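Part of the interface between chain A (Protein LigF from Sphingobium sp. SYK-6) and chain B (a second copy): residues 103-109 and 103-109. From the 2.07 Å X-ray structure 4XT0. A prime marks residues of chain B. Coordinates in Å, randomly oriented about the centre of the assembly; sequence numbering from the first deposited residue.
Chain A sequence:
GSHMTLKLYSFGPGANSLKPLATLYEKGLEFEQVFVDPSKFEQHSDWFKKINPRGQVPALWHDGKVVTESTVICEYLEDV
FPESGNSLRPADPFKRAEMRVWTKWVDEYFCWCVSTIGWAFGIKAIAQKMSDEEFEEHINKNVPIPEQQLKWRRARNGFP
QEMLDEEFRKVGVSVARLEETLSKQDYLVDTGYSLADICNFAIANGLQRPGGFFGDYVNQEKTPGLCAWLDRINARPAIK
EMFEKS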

# COMPACT_ATOMS: atom_id res chain seq x y z
N THR A 103 -7.76 0.11 -4.11
CA THR A 103 -6.69 1.01 -4.52
C THR A 103 -5.38 0.62 -3.82
O THR A 103 -4.32 0.69 -4.41
N LYS A 104 -5.46 0.19 -2.57
CA LYS A 104 -4.24 -0.19 -1.87
C LYS A 104 -3.74 -1.54 -2.39
O LYS A 104 -2.55 -1.81 -2.38
N TRP A 105 -4.65 -2.37 -2.90
CA TRP A 105 -4.24 -3.63 -3.51
C TRP A 105 -3.45 -3.37 -4.80
O TRP A 105 -2.53 -4.11 -5.12
N VAL A 106 -3.80 -2.32 -5.53
CA VAL A 106 -2.97 -1.92 -6.66
C VAL A 106 -1.58 -1.54 -6.18
O VAL A 106 -0.59 -2.03 -6.73
N ASP A 107 -1.51 -0.72 -5.13
CA ASP A 107 -0.22 -0.27 -4.56
C ASP A 107 0.63 -1.38 -3.94
O ASP A 107 1.85 -1.27 -3.90
N GLU A 108 -0.01 -2.43 -3.43
CA GLU A 108 0.72 -3.43 -2.66
C GLU A 108 0.94 -4.74 -3.39
O GLU A 108 1.68 -5.59 -2.92
N TYR A 109 0.27 -4.93 -4.53
CA TYR A 109 0.36 -6.23 -5.22
C TYR A 109 0.35 -6.09 -6.75
O TYR A 109 1.32 -6.47 -7.41
N THR B 103 0.97 6.32 6.02
CA THR B 103 0.23 5.10 6.33
C THR B 103 0.42 4.08 5.21
O THR B 103 0.54 2.89 5.47
N LYS B 104 0.47 4.53 3.96
CA LYS B 104 0.66 3.59 2.87
C LYS B 104 2.11 3.09 2.85
O LYS B 104 2.38 1.97 2.42
N TRP B 105 3.04 3.90 3.35
CA TRP B 105 4.42 3.45 3.46
C TRP B 105 4.55 2.32 4.49
O TRP B 105 5.36 1.43 4.33
N VAL B 106 3.74 2.37 5.54
CA VAL B 106 3.70 1.24 6.46
C VAL B 106 3.22 -0.01 5.72
O VAL B 106 3.85 -1.06 5.82
N ASP B 107 2.13 0.14 4.96
CA ASP B 107 1.55 -0.99 4.19
C ASP B 107 2.45 -1.53 3.08
O ASP B 107 2.35 -2.71 2.72
N GLU B 108 3.30 -0.69 2.51
CA GLU B 108 4.05 -1.09 1.32
C GLU B 108 5.52 -1.38 1.58
O GLU B 108 6.21 -1.88 0.71
N TYR B 109 6.02 -1.02 2.76
CA TYR B 109 7.46 -1.18 3.03
C TYR B 109 7.76 -1.59 4.47
O TYR B 109 8.32 -2.66 4.71

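Which side chains fill the space between these two helical stretches? The helix axes pass 9.6 Å apart at closest, crossing at -47° about an exact two-fold, so contacts between unlike residues occur twice, while Glu108 meets its own copy once. Asp107 points its CA-to-CB bond toward the partner, with chi1 m. Lys104 (p, t, m, m) and Glu108 (m, t, then 26°) leave the backbone sideways, but their ends come nearer the other helix. Thr103, Trp105, Val106 and Tyr109 stay out of reach.

What holds the charged groups together? Lys104 and Glu108, one helical turn apart, form a salt bridge within their own chain: Lys104 NZ donates to Glu108 OE2 at 2.8 Å and weakly to Glu108 OE1 at 3.3 Å. The same ammonium reaches across the interface, where Lys104 NZ lies 3.5 Å from Asp107′ OD2 in a longer salt bridge. This shared positive charge matters because the acids crowd each other, with Glu108 OE2 only 3.8 Å from Asp107′ OD2.

Where do the side chains touch without a polar bond? Close to the axis, Glu108 CG meets Glu108′ CG at 3.8 Å, a contact between the aliphatic parts of two acidic side chains. Beside it, Glu108 OE2 packs 3.3 Å from Asp107′ CB.

How does water complete the contact? No direct hydrogen bond crosses between the stretches, but several pass through water. Water 4 donates to both Glu108 OE2 and Glu108′ OE2, each at 2.7 Å, and so bridges the two carboxylates by hydrogen bonds to both. Water 1 accepts from Lys104 NZ at 2.7 Å and lies 2.8 Å from Asp107′ OD1, reinforcing the salt bridge; water 2 is its symmetry counterpart. Water 5 sits 2.8 Å from Asp107′ OD1 and 3.3 Å from Glu108 OE1, the latter a weak contact, and water 3 repeats this arrangement across the axis.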

# COMPACT_ATOMS: atom_id res chain seq x y z
CB THR A 103 -7.03 2.51 -4.27
OG1 THR A 103 -7.27 2.76 -2.88
CG2 THR A 103 -8.26 2.94 -5.10
CB LYS A 104 -4.47 -0.22 -0.35
CG LYS A 104 -5.19 -1.48 0.18
CD LYS A 104 -5.73 -1.21 1.59
CE LYS A 104 -4.60 -0.91 2.60
NZ LYS A 104 -3.79 -2.17 2.89
CB TRP A 105 -5.45 -4.51 -3.79
CG TRP A 105 -5.13 -5.80 -4.46
CD1 TRP A 105 -4.62 -6.93 -3.89
CD2 TRP A 105 -5.37 -6.10 -5.83
NE1 TRP A 105 -4.51 -7.92 -4.84
CE2 TRP A 105 -4.97 -7.44 -6.04
CE3 TRP A 105 -5.88 -5.38 -6.92
CZ2 TRP A 105 -5.05 -8.06 -7.28
CZ3 TRP A 105 -5.97 -6.00 -8.15
CH2 TRP A 105 -5.56 -7.33 -8.32
CB VAL A 106 -3.58 -0.75 -7.45
CG1 VAL A 106 -2.60 -0.24 -8.52
CG2 VAL A 106 -4.87 -1.17 -8.09
CB ASP A 107 -0.45 0.81 -3.48
CG ASP A 107 -0.78 2.18 -4.08
OD1 ASP A 107 -0.26 2.52 -5.16
OD2 ASP A 107 -1.58 2.92 -3.47
CB GLU A 108 -0.01 -3.71 -1.34
CG GLU A 108 -0.14 -2.45 -0.47
CD GLU A 108 -1.19 -2.56 0.62
OE1 GLU A 108 -1.47 -3.70 1.05
OE2 GLU A 108 -1.71 -1.50 1.07
CB TYR A 109 -0.79 -7.13 -4.76
CG TYR A 109 -0.67 -8.60 -5.13
CD1 TYR A 109 -0.08 -9.50 -4.25
CD2 TYR A 109 -1.15 -9.08 -6.34
CE1 TYR A 109 0.04 -10.87 -4.59
CE2 TYR A 109 -1.06 -10.43 -6.68
CZ TYR A 109 -0.46 -11.32 -5.80
OH TYR A 109 -0.36 -12.65 -6.13
CB THR B 103 -1.28 5.36 6.60
OG1 THR B 103 -1.92 5.94 5.45
CG2 THR B 103 -1.48 6.28 7.83
CB LYS B 104 0.26 4.21 1.53
CG LYS B 104 1.31 5.16 0.91
CD LYS B 104 0.64 6.03 -0.17
CE LYS B 104 0.08 5.19 -1.33
NZ LYS B 104 1.22 4.61 -2.17
CB TRP B 105 5.33 4.62 3.82
CG TRP B 105 6.76 4.26 4.00
CD1 TRP B 105 7.69 4.02 3.03
CD2 TRP B 105 7.44 4.14 5.25
NE1 TRP B 105 8.91 3.75 3.60
CE2 TRP B 105 8.79 3.82 4.97
CE3 TRP B 105 7.05 4.27 6.59
CZ2 TRP B 105 9.74 3.62 5.97
CZ3 TRP B 105 7.99 4.08 7.59
CH2 TRP B 105 9.32 3.76 7.27
CB VAL B 106 2.79 1.50 7.67
CG1 VAL B 106 2.62 0.22 8.51
CG2 VAL B 106 3.36 2.60 8.51
CB ASP B 107 0.21 -0.58 3.55
CG ASP B 107 -0.94 -0.55 4.56
OD1 ASP B 107 -0.95 -1.38 5.50
OD2 ASP B 107 -1.83 0.31 4.43
CB GLU B 108 3.93 -0.01 0.24
CG GLU B 108 2.48 0.23 -0.18
CD GLU B 108 2.26 1.54 -0.92
OE1 GLU B 108 3.23 2.03 -1.54
OE2 GLU B 108 1.11 2.06 -0.90
CB TYR B 109 8.18 0.14 2.69
CG TYR B 109 9.69 0.05 2.60
CD1 TYR B 109 10.32 -0.20 1.38
CD2 TYR B 109 10.49 0.24 3.72
CE1 TYR B 109 11.73 -0.27 1.29
CE2 TYR B 109 11.88 0.18 3.64
CZ TYR B 109 12.49 -0.08 2.43
OH TYR B 109 13.87 -0.14 2.35
O HOH W 1 -3.62 -2.04 5.60
O HOH W 2 0.32 5.16 -4.68
O HOH W 3 2.47 2.62 -4.70
O HOH W 4 -1.14 1.08 0.32
O HOH W 5 -1.15 -3.87 4.33